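Local coordinates for SWD1-like protein (Myceliophthora thermophila, PDB 6E29) that probably serves, through this beta-propeller domain, as a WD-repeat subunit of the COMPASS histone H3 methyltransferase complex, at residues 17-23 and 338-343; 233-239 and 271-277; 285-290 and 317-322. All coordinates share one frame; numbering follows the deposited sequence. Where two conformers were deposited one is given.

Contact 1 of 3, residues 17-23 and 338-343; sequences ENITNTI and RINIWS
I19 lies against the indole of W342 where strand 19-23, from the start of the chain, pairs antiparallel with strand 339-343 from its end, the "velcro" closure of a WD-repeat beta-propeller. The I19 CG1 methylene stands over one face of the indole, 3.8 Å from the centroid of the five-membered ring and 13° off its normal, a CH-pi contact. With CG1 turned beside the backbone N (chi1 -65°), CD1 carries on toward W342 CE2 and CZ2. On the same sheet face T22 OG1 donates to N340 OD1 at 2.7 Å, from above the amide carbonyl plane. On the other face I23 CG1 packs on I339 CB at 3.8 Å. Backbone bonds fix this pairing: I23 and I339 exchange two, and I341 N donates to N21 O. T20 N donates to I341 O, and the register slips by one between I19 and N21, a beta bulge. Further out, E17 OE1 accepts from E311 N; OE2, whose position is less sure, faces G312 N and W342 NE1, so those two bonds are less certain. S343 N donates to N18 O, and beside that bond a water accepts from N18 N and donates to S343 O, 2.8 Å from each.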
loop_
_atom_site.group_PDB
_atom_site.type_symbol
_atom_site.label_atom_id
_atom_site.label_comp_id
_atom_site.label_asym_id
_atom_site.label_seq_id
_atom_site.Cartn_x
_atom_site.Cartn_y
_atom_site.Cartn_z
ATOM N N GLU B 17 2.021 -21.719 17.761
ATOM C CA GLU B 17 1.264 -20.708 17.022
ATOM C C GLU B 17 -0.069 -20.469 17.731
ATOM O O GLU B 17 -0.703 -21.408 18.235
ATOM C CB GLU B 17 1.031 -21.230 15.612
ATOM C CG GLU B 17 1.064 -20.324 14.536
ATOM C CD GLU B 17 1.110 -21.062 13.220
ATOM O OE1 GLU B 17 2.017 -21.891 12.985
ATOM O OE2 GLU B 17 0.193 -20.786 12.424
ATOM N N ASN B 18 -0.478 -19.212 17.802
ATOM C CA ASN B 18 -1.680 -18.823 18.533
ATOM C C ASN B 18 -2.543 -17.930 17.669
ATOM O O ASN B 18 -2.178 -16.771 17.436
ATOM C CB ASN B 18 -1.341 -18.070 19.799
ATOM C CG ASN B 18 -0.861 -18.971 20.855
ATOM O OD1 ASN B 18 -1.598 -19.843 21.308
ATOM N ND2 ASN B 18 0.391 -18.789 21.267
ATOM N N ILE B 19 -3.699 -18.444 17.259
ATOM C CA ILE B 19 -4.682 -17.669 16.503
ATOM C C ILE B 19 -5.809 -17.276 17.475
ATOM O O ILE B 19 -6.563 -18.133 17.960
ATOM C CB ILE B 19 -5.182 -18.469 15.294
ATOM C CG1 ILE B 19 -3.985 -18.666 14.328
ATOM C CG2 ILE B 19 -6.366 -17.757 14.610
ATOM C CD1 ILE B 19 -4.254 -19.436 13.073
ATOM N N THR B 20 -5.864 -15.984 17.790
ATOM C CA THR B 20 -6.744 -15.448 18.824
ATOM C C THR B 20 -8.133 -15.164 18.298
ATOM O O THR B 20 -9.100 -15.194 19.062
ATOM C CB THR B 20 -6.141 -14.156 19.416
ATOM O OG1 THR B 20 -6.045 -13.149 18.396
ATOM C CG2 THR B 20 -4.778 -14.433 19.925
ATOM N N ASN B 21 -8.255 -14.894 17.009
ATOM C CA ASN B 21 -9.539 -14.571 16.424
ATOM C C ASN B 21 -9.550 -15.010 14.976
ATOM O O ASN B 21 -8.520 -14.970 14.294
ATOM C CB ASN B 21 -9.815 -13.065 16.529
ATOM C CG ASN B 21 -9.917 -12.616 17.952
ATOM O OD1 ASN B 21 -8.937 -12.150 18.530
ATOM N ND2 ASN B 21 -11.090 -12.822 18.555
ATOM N N THR B 22 -10.704 -15.493 14.541
ATOM C CA THR B 22 -11.001 -15.732 13.133
ATOM C C THR B 22 -12.332 -15.043 12.914
ATOM O O THR B 22 -13.293 -15.314 13.637
ATOM C CB THR B 22 -11.107 -17.225 12.757
ATOM O OG1 THR B 22 -9.895 -17.952 13.062
ATOM C CG2 THR B 22 -11.405 -17.351 11.281
ATOM N N ILE B 23 -12.400 -14.132 11.962
ATOM C CA ILE B 23 -13.674 -13.474 11.694
ATOM C C ILE B 23 -13.952 -13.538 10.204
ATOM O O ILE B 23 -13.050 -13.689 9.376
ATOM C CB ILE B 23 -13.678 -12.018 12.199
ATOM C CG1 ILE B 23 -12.565 -11.210 11.490
ATOM C CG2 ILE B 23 -13.541 -12.019 13.746
ATOM C CD1 ILE B 23 -12.421 -9.771 11.928
ATOM N N ARG B 338 -11.597 -15.610 4.961
ATOM C CA ARG B 338 -11.617 -15.363 6.391
ATOM C C ARG B 338 -10.459 -14.472 6.809
ATOM O O ARG B 338 -9.380 -14.518 6.219
ATOM C CB ARG B 338 -11.502 -16.672 7.149
ATOM C CG ARG B 338 -12.737 -17.496 6.969
ATOM C CD ARG B 338 -12.830 -18.563 7.994
ATOM N NE ARG B 338 -12.001 -19.714 7.687
ATOM C CZ ARG B 338 -12.442 -20.788 7.043
ATOM N NH1 ARG B 338 -13.696 -20.833 6.591
ATOM N NH2 ARG B 338 -11.624 -21.810 6.834
ATOM N N ILE B 339 -10.632 -13.772 7.936
ATOM C CA ILE B 339 -9.526 -13.022 8.512
ATOM C C ILE B 339 -9.070 -13.757 9.757
ATOM O O ILE B 339 -9.839 -13.900 10.720
ATOM C CB ILE B 339 -9.901 -11.573 8.867
ATOM C CG1 ILE B 339 -10.397 -10.825 7.632
ATOM C CG2 ILE B 339 -8.662 -10.886 9.468
ATOM C CD1 ILE B 339 -11.272 -9.608 7.974
ATOM N N ASN B 340 -7.817 -14.206 9.750
ATOM C CA ASN B 340 -7.208 -14.795 10.933
ATOM C C ASN B 340 -6.257 -13.809 11.589
ATOM O O ASN B 340 -5.501 -13.121 10.899
ATOM C CB ASN B 340 -6.449 -16.067 10.577
ATOM C CG ASN B 340 -7.370 -17.218 10.339
ATOM O OD1 ASN B 340 -7.832 -17.853 11.290
ATOM N ND2 ASN B 340 -7.675 -17.492 9.068
ATOM N N ILE B 341 -6.251 -13.788 12.919
ATOM C CA ILE B 341 -5.374 -12.889 13.679
ATOM C C ILE B 341 -4.501 -13.725 14.590
ATOM O O ILE B 341 -5.013 -14.469 15.463
ATOM C CB ILE B 341 -6.158 -11.857 14.498
ATOM C CG1 ILE B 341 -7.022 -10.985 13.588
ATOM C CG2 ILE B 341 -5.184 -11.008 15.279
ATOM C CD1 ILE B 341 -7.971 -10.109 14.407
ATOM N N TRP B 342 -3.198 -13.682 14.333
ATOM C CA TRP B 342 -2.197 -14.362 15.140
ATOM C C TRP B 342 -1.699 -13.458 16.244
ATOM O O TRP B 342 -1.432 -12.281 16.007
ATOM C CB TRP B 342 -0.946 -14.717 14.315
ATOM C CG TRP B 342 -1.043 -15.895 13.465
ATOM C CD1 TRP B 342 -0.527 -17.146 13.718
ATOM C CD2 TRP B 342 -1.658 -15.968 12.178
ATOM N NE1 TRP B 342 -0.786 -17.982 12.664
ATOM C CE2 TRP B 342 -1.486 -17.298 11.709
ATOM C CE3 TRP B 342 -2.350 -15.056 11.382
ATOM C CZ2 TRP B 342 -1.986 -17.727 10.493
ATOM C CZ3 TRP B 342 -2.835 -15.477 10.180
ATOM C CH2 TRP B 342 -2.639 -16.799 9.729
ATOM N N SER B 343 -1.452 -14.040 17.406
ATOM C CA SER B 343 -0.671 -13.403 18.468
ATOM C C SER B 343 0.781 -13.852 18.312
ATOM O O SER B 343 1.095 -15.018 18.527
ATOM C CB SER B 343 -1.218 -13.784 19.842
ATOM O OG SER B 343 -2.247 -12.896 20.200
HETATM O O HOH W 1 1.266 -17.198 16.822
#

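Contact 2 of 3, residues 233-239 and 271-277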
loop_
_atom_site.group_PDB
_atom_site.type_symbol
_atom_site.label_atom_id
_atom_site.label_comp_id
_atom_site.label_asym_id
_atom_site.label_seq_id
_atom_site.Cartn_x
_atom_site.Cartn_y
_atom_site.Cartn_z
ATOM N N ASN B 233 7.833 -4.502 -1.793
ATOM C CA ASN B 233 7.655 -5.831 -2.373
ATOM C C ASN B 233 7.682 -5.675 -3.885
ATOM O O ASN B 233 7.000 -4.794 -4.432
ATOM C CB ASN B 233 6.344 -6.499 -1.954
ATOM C CG ASN B 233 6.284 -7.975 -2.377
ATOM O OD1 ASN B 233 7.323 -8.636 -2.499
ATOM N ND2 ASN B 233 5.089 -8.478 -2.618
ATOM N N ALA B 234 8.399 -6.557 -4.549
ATOM C CA ALA B 234 8.513 -6.504 -6.000
ATOM C C ALA B 234 8.564 -7.917 -6.549
ATOM O O ALA B 234 8.836 -8.880 -5.832
ATOM C CB ALA B 234 9.757 -5.697 -6.426
ATOM N N GLN B 235 8.343 -8.038 -7.840
ATOM C CA GLN B 235 8.127 -9.345 -8.422
ATOM C C GLN B 235 9.418 -10.110 -8.687
ATOM O O GLN B 235 9.396 -11.060 -9.459
ATOM C CB GLN B 235 7.349 -9.198 -9.725
ATOM C CG GLN B 235 5.856 -8.899 -9.502
ATOM C CD GLN B 235 5.073 -9.063 -10.818
ATOM O OE1 GLN B 235 5.657 -9.008 -11.912
ATOM N NE2 GLN B 235 3.764 -9.292 -10.715
ATOM N N ASP B 236 10.541 -9.712 -8.103
ATOM C CA ASP B 236 11.768 -10.465 -8.289
ATOM C C ASP B 236 12.075 -11.348 -7.083
ATOM O O ASP B 236 13.215 -11.751 -6.906
ATOM C CB ASP B 236 12.956 -9.540 -8.654
ATOM C CG ASP B 236 13.280 -8.476 -7.579
ATOM O OD1 ASP B 236 12.587 -8.442 -6.541
ATOM O OD2 ASP B 236 14.242 -7.684 -7.795
ATOM N N ARG B 237 11.062 -11.687 -6.267
ATOM C CA ARG B 237 11.167 -12.662 -5.188
ATOM C C ARG B 237 11.945 -12.126 -4.001
ATOM O O ARG B 237 12.347 -12.889 -3.121
ATOM C CB ARG B 237 11.803 -13.996 -5.662
ATOM C CG ARG B 237 10.986 -14.714 -6.737
ATOM C CD ARG B 237 11.687 -15.850 -7.447
ATOM N NE ARG B 237 10.702 -16.494 -8.317
ATOM C CZ ARG B 237 10.275 -15.992 -9.484
ATOM N NH1 ARG B 237 10.743 -14.828 -9.948
ATOM N NH2 ARG B 237 9.365 -16.648 -10.192
ATOM N N ILE B 238 12.218 -10.827 -3.969
ATOM C CA ILE B 238 13.036 -10.254 -2.919
ATOM C C ILE B 238 12.260 -9.133 -2.260
ATOM O O ILE B 238 11.746 -8.255 -2.950
ATOM C CB ILE B 238 14.369 -9.732 -3.468
ATOM C CG1 ILE B 238 15.128 -10.914 -4.070
ATOM C CG2 ILE B 238 15.166 -9.092 -2.351
ATOM C CD1 ILE B 238 16.380 -10.480 -4.858
ATOM N N ILE B 239 12.176 -9.171 -0.931
ATOM C CA ILE B 239 11.610 -8.090 -0.135
ATOM C C ILE B 239 12.764 -7.218 0.335
ATOM O O ILE B 239 13.856 -7.726 0.643
ATOM C CB ILE B 239 10.789 -8.640 1.045
ATOM C CG1 ILE B 239 9.676 -9.544 0.537
ATOM C CG2 ILE B 239 10.159 -7.450 1.841
ATOM C CD1 ILE B 239 9.030 -10.473 1.676
ATOM N N ARG B 271 12.804 -20.563 -3.778
ATOM C CA ARG B 271 12.473 -19.539 -4.764
ATOM C C ARG B 271 11.018 -19.074 -4.625
ATOM O O ARG B 271 10.213 -19.100 -5.565
ATOM C CB ARG B 271 12.804 -20.034 -6.168
ATOM C CG ARG B 271 14.268 -19.712 -6.527
ATOM C CD ARG B 271 14.774 -20.558 -7.662
ATOM N NE ARG B 271 16.078 -21.177 -7.374
ATOM C CZ ARG B 271 17.260 -20.731 -7.811
ATOM N NH1 ARG B 271 17.342 -19.642 -8.577
ATOM N NH2 ARG B 271 18.368 -21.370 -7.466
ATOM N N LEU B 272 10.677 -18.709 -3.405
ATOM C CA LEU B 272 9.322 -18.263 -3.085
ATOM C C LEU B 272 9.089 -16.839 -3.564
ATOM O O LEU B 272 9.986 -16.000 -3.472
ATOM C CB LEU B 272 9.070 -18.315 -1.575
ATOM C CG LEU B 272 9.317 -19.706 -0.946
ATOM C CD1 LEU B 272 9.118 -19.696 0.565
ATOM C CD2 LEU B 272 8.461 -20.767 -1.618
ATOM N N SER B 273 7.882 -16.583 -4.071
ATOM C CA SER B 273 7.411 -15.238 -4.363
ATOM C C SER B 273 6.450 -14.798 -3.271
ATOM O O SER B 273 5.779 -15.619 -2.643
ATOM C CB SER B 273 6.721 -15.152 -5.731
ATOM O OG SER B 273 7.609 -15.506 -6.759
ATOM N N TRP B 274 6.440 -13.489 -3.007
ATOM C CA TRP B 274 5.739 -12.908 -1.867
ATOM C C TRP B 274 4.498 -12.164 -2.327
ATOM O O TRP B 274 4.515 -11.454 -3.333
ATOM C CB TRP B 274 6.658 -11.974 -1.079
ATOM C CG TRP B 274 7.944 -12.629 -0.843
ATOM C CD1 TRP B 274 9.113 -12.344 -1.435
ATOM C CD2 TRP B 274 8.194 -13.736 0.052
ATOM N NE1 TRP B 274 10.103 -13.193 -0.987
ATOM C CE2 TRP B 274 9.569 -14.056 -0.070
ATOM C CE3 TRP B 274 7.405 -14.442 0.973
ATOM C CZ2 TRP B 274 10.180 -15.059 0.680
ATOM C CZ3 TRP B 274 8.023 -15.479 1.736
ATOM C CH2 TRP B 274 9.391 -15.772 1.572
ATOM N N ASN B 275 3.402 -12.412 -1.643
ATOM C CA ASN B 275 2.140 -11.880 -2.104
ATOM C C ASN B 275 1.931 -10.463 -1.549
ATOM O O ASN B 275 1.794 -9.501 -2.311
ATOM C CB ASN B 275 1.044 -12.836 -1.669
ATOM C CG ASN B 275 -0.139 -12.736 -2.494
ATOM O OD1 ASN B 275 -0.352 -11.721 -3.153
ATOM N ND2 ASN B 275 -0.967 -13.756 -2.449
ATOM N N HIS B 276 1.937 -10.322 -0.222
ATOM C CA HIS B 276 1.823 -9.032 0.436
ATOM C C HIS B 276 2.808 -8.993 1.594
ATOM O O HIS B 276 3.237 -10.030 2.098
ATOM C CB HIS B 276 0.363 -8.790 0.892
ATOM C CG HIS B 276 -0.529 -8.382 -0.235
ATOM N ND1 HIS B 276 -1.360 -9.253 -0.906
ATOM C CD2 HIS B 276 -0.622 -7.199 -0.889
ATOM C CE1 HIS B 276 -1.966 -8.612 -1.893
ATOM N NE2 HIS B 276 -1.525 -7.368 -1.915
ATOM N N VAL B 277 3.164 -7.778 2.020
ATOM C CA VAL B 277 4.126 -7.602 3.096
ATOM C C VAL B 277 3.604 -6.519 4.023
ATOM O O VAL B 277 2.776 -5.695 3.626
ATOM C CB VAL B 277 5.509 -7.185 2.590
ATOM C CG1 VAL B 277 6.071 -8.382 1.700
ATOM C CG2 VAL B 277 5.403 -5.848 1.748
HETATM O O HOH W 2 2.704 -6.744 -2.604
HETATM O O HOH W 3 7.886 -11.375 -4.591
HETATM O O HOH W 4 12.377 -15.535 -2.407
#
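R237 and S273 bring the backbones nearest, with CA atoms 4.6 Å apart, yet no backbone hydrogen bond links 233-239, the turn between two strands of one propeller blade, to 271-277, which turns a corner at N275 on entering the next blade. W274, N233 and R237 share the joining. W274 NE1 donates to R237 O at 3.1 Å, arriving well above that carbonyl plane; the R237 carbonyl sits beside the indole edge. Over one ring face lies I239 CD1, 3.6 Å from the centroid of the five-membered ring and 14° off the normal, a CH-pi contact. I239 CG1 touches W274 CD1 at 3.5 Å, while CD1 also meets V277 CG1. On the opposite ring face is L272 O, and the rings of Y297 and W299 meet the indole edge-to-face. The extended R237 chain runs along 271-273, with S273 OG over one face of its guanidinium, 3.5 Å from R237 CG, and R271 O at the edge. N233 holds the main chain: its CG stands opposite the backbone N (chi1 -170°), and ND2 donates to W274 O at 3.1 Å in a nearly straight bond (171°). W274 O lies in the amide plane of N233, although ND2 approaches from well above the plane of the W274 carbonyl. ND2 also donates to a water that donates to N275 O, and a second water bridges A234 O and W274 N. A leucine in place of W274 would probably leave R237 O without its indole donor and open a gap beneath I239 CD1. The two blades are thus joined by an apolar patch of I239, V277 and the indole, bordered by side-chain-to-backbone bonds and bridging waters, which satisfy backbone polar groups where the strands do not pair.

Contact 3 of 3, residues 285-290 and 317-322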
loop_
_atom_site.group_PDB
_atom_site.type_symbol
_atom_site.label_atom_id
_atom_site.label_comp_id
_atom_site.label_asym_id
_atom_site.label_seq_id
_atom_site.Cartn_x
_atom_site.Cartn_y
_atom_site.Cartn_z
ATOM N N TYR B 285 9.552 -5.963 12.971
ATOM C CA TYR B 285 9.389 -7.168 12.159
ATOM C C TYR B 285 8.844 -6.806 10.789
ATOM O O TYR B 285 8.072 -5.859 10.630
ATOM C CB TYR B 285 8.409 -8.166 12.785
ATOM C CG TYR B 285 8.821 -8.617 14.145
ATOM C CD1 TYR B 285 9.962 -9.378 14.324
ATOM C CD2 TYR B 285 8.084 -8.261 15.249
ATOM C CE1 TYR B 285 10.361 -9.811 15.637
ATOM C CE2 TYR B 285 8.454 -8.663 16.523
ATOM C CZ TYR B 285 9.595 -9.435 16.716
ATOM O OH TYR B 285 9.967 -9.823 17.991
ATOM N N VAL B 286 9.223 -7.617 9.798
ATOM C CA VAL B 286 8.591 -7.625 8.476
ATOM C C VAL B 286 7.907 -8.985 8.316
ATOM O O VAL B 286 8.550 -10.016 8.496
ATOM C CB VAL B 286 9.638 -7.416 7.351
ATOM C CG1 VAL B 286 8.990 -7.619 5.982
ATOM C CG2 VAL B 286 10.260 -5.971 7.451
ATOM N N ALA B 287 6.630 -8.982 7.932
ATOM C CA ALA B 287 5.909 -10.219 7.635
ATOM C C ALA B 287 5.549 -10.242 6.155
ATOM O O ALA B 287 5.402 -9.181 5.519
ATOM C CB ALA B 287 4.633 -10.353 8.464
ATOM N N ALA B 288 5.402 -11.448 5.614
ATOM C CA ALA B 288 4.916 -11.603 4.248
ATOM C C ALA B 288 4.084 -12.873 4.135
ATOM O O ALA B 288 4.424 -13.900 4.735
ATOM C CB ALA B 288 6.082 -11.694 3.256
ATOM N N SER B 289 3.100 -12.836 3.253
ATOM C CA SER B 289 2.426 -14.025 2.740
ATOM C C SER B 289 3.086 -14.488 1.444
ATOM O O SER B 289 3.745 -13.718 0.744
ATOM C CB SER B 289 0.955 -13.739 2.467
ATOM O OG SER B 289 0.852 -12.601 1.611
ATOM N N THR B 290 2.866 -15.757 1.114
ATOM C CA THR B 290 3.623 -16.474 0.091
ATOM C C THR B 290 2.693 -16.900 -1.024
ATOM O O THR B 290 1.662 -17.535 -0.758
ATOM C CB THR B 290 4.276 -17.708 0.714
ATOM O OG1 THR B 290 4.792 -17.358 1.998
ATOM C CG2 THR B 290 5.428 -18.215 -0.186
ATOM N N GLN B 317 -2.548 -17.280 1.852
ATOM C CA GLN B 317 -2.908 -16.009 2.465
ATOM C C GLN B 317 -2.594 -14.848 1.514
ATOM O O GLN B 317 -1.623 -14.888 0.755
ATOM C CB GLN B 317 -2.143 -15.800 3.778
ATOM C CG GLN B 317 -2.309 -16.971 4.747
ATOM C CD GLN B 317 -3.702 -16.998 5.334
ATOM O OE1 GLN B 317 -4.341 -15.963 5.469
ATOM N NE2 GLN B 317 -4.178 -18.177 5.677
ATOM N N GLY B 318 -3.420 -13.806 1.570
ATOM C CA GLY B 318 -3.227 -12.629 0.752
ATOM C C GLY B 318 -2.752 -11.439 1.545
ATOM O O GLY B 318 -1.600 -11.389 2.007
ATOM N N VAL B 319 -3.627 -10.431 1.686
ATOM C CA VAL B 319 -3.207 -9.185 2.343
ATOM C C VAL B 319 -2.967 -9.457 3.806
ATOM O O VAL B 319 -3.784 -10.126 4.454
ATOM C CB VAL B 319 -4.277 -8.095 2.171
ATOM C CG1 VAL B 319 -4.135 -6.970 3.235
ATOM C CG2 VAL B 319 -4.179 -7.503 0.751
ATOM N N ILE B 320 -1.902 -8.857 4.377
ATOM C CA ILE B 320 -1.667 -9.001 5.816
ATOM C C ILE B 320 -1.460 -7.616 6.412
ATOM O O ILE B 320 -1.031 -6.689 5.731
ATOM C CB ILE B 320 -0.455 -9.927 6.120
ATOM C CG1 ILE B 320 0.803 -9.301 5.517
ATOM C CG2 ILE B 320 -0.721 -11.361 5.528
ATOM C CD1 ILE B 320 2.027 -10.094 5.786
ATOM N N GLU B 321 -1.720 -7.487 7.706
ATOM C CA GLU B 321 -1.586 -6.192 8.374
ATOM C C GLU B 321 -1.295 -6.436 9.837
ATOM O O GLU B 321 -1.946 -7.287 10.454
ATOM C CB GLU B 321 -2.868 -5.361 8.301
ATOM C CG GLU B 321 -3.121 -4.805 6.942
ATOM C CD GLU B 321 -2.053 -3.796 6.545
ATOM O OE1 GLU B 321 -1.629 -2.966 7.398
ATOM O OE2 GLU B 321 -1.628 -3.864 5.382
ATOM N N TRP B 322 -0.332 -5.718 10.397
ATOM C CA TRP B 322 -0.112 -5.778 11.835
ATOM C C TRP B 322 -0.953 -4.741 12.579
ATOM O O TRP B 322 -1.181 -3.630 12.071
ATOM C CB TRP B 322 1.350 -5.477 12.163
ATOM C CG TRP B 322 2.374 -6.497 11.706
ATOM C CD1 TRP B 322 2.968 -6.576 10.466
ATOM C CD2 TRP B 322 2.982 -7.513 12.510
ATOM N NE1 TRP B 322 3.921 -7.583 10.465
ATOM C CE2 TRP B 322 3.956 -8.151 11.710
ATOM C CE3 TRP B 322 2.822 -7.926 13.837
ATOM C CZ2 TRP B 322 4.732 -9.192 12.185
ATOM C CZ3 TRP B 322 3.600 -8.967 14.300
ATOM C CH2 TRP B 322 4.536 -9.575 13.482
HETATM O O HOH W 5 0.623 -17.493 2.124
#
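The W322 indole and Y285 ring have planes 17° apart, but they are slid past one another, with the phenol centroid 6.0 Å from that of the indole's six-membered ring, so they barely overlap. Y285 CB meets W322 CZ2 obliquely at 3.9 Å. A287 N lies at the indole edge, in its plane, while A287 CB comes in obliquely, 3.5 Å from W322 NE1; the indole N-H makes a weak hydrogen bond to A278 O. I320 CG1 lies between the backbone N and the carbonyl carbon (chi1 62°), which sends CD1 across to A287, 3.7 Å from A287 CB. At the far end S289 OG donates to G318 O at 2.8 Å, in the carbonyl plane and on a lone pair. The same hydroxyl accepts from H276 N, so it links the backbones of strands 274-279 and 317-322. A water there accepts from both T290 N and Q317 N. The axes of the two segments run antiparallel at 155° and come within 6.2 Å of each other, without direct backbone bonding: 285-290 is the second strand of its blade, between 274-279 and 296-300, and 317-322 is the innermost strand of the following blade, with L329 and A331 of strand 328-333 behind it.

The three contacts follow the ring of seven four-stranded blades. Contact 2 joins the blade holding 229-234 to the one holding 274-279, contact 3 joins that blade to the closing blade, and contact 1 completes the closing blade from both chain ends. In sequence, contacts 2 and 3 come in series, both nested within the loop closed by contact 1. Centres of contacts 2 and 3 lie about 11 Å apart; they touch through probable hydrogen bonds, N275 N to S289 O and S289 N to H276 O. Contact 1 is about 13 Å from contact 3, sharing its sheet, and about 23 Å from contact 2, centre to centre. Side chains and waters thus join successive blades, while backbone pairing of the chain ends closes the propeller ring.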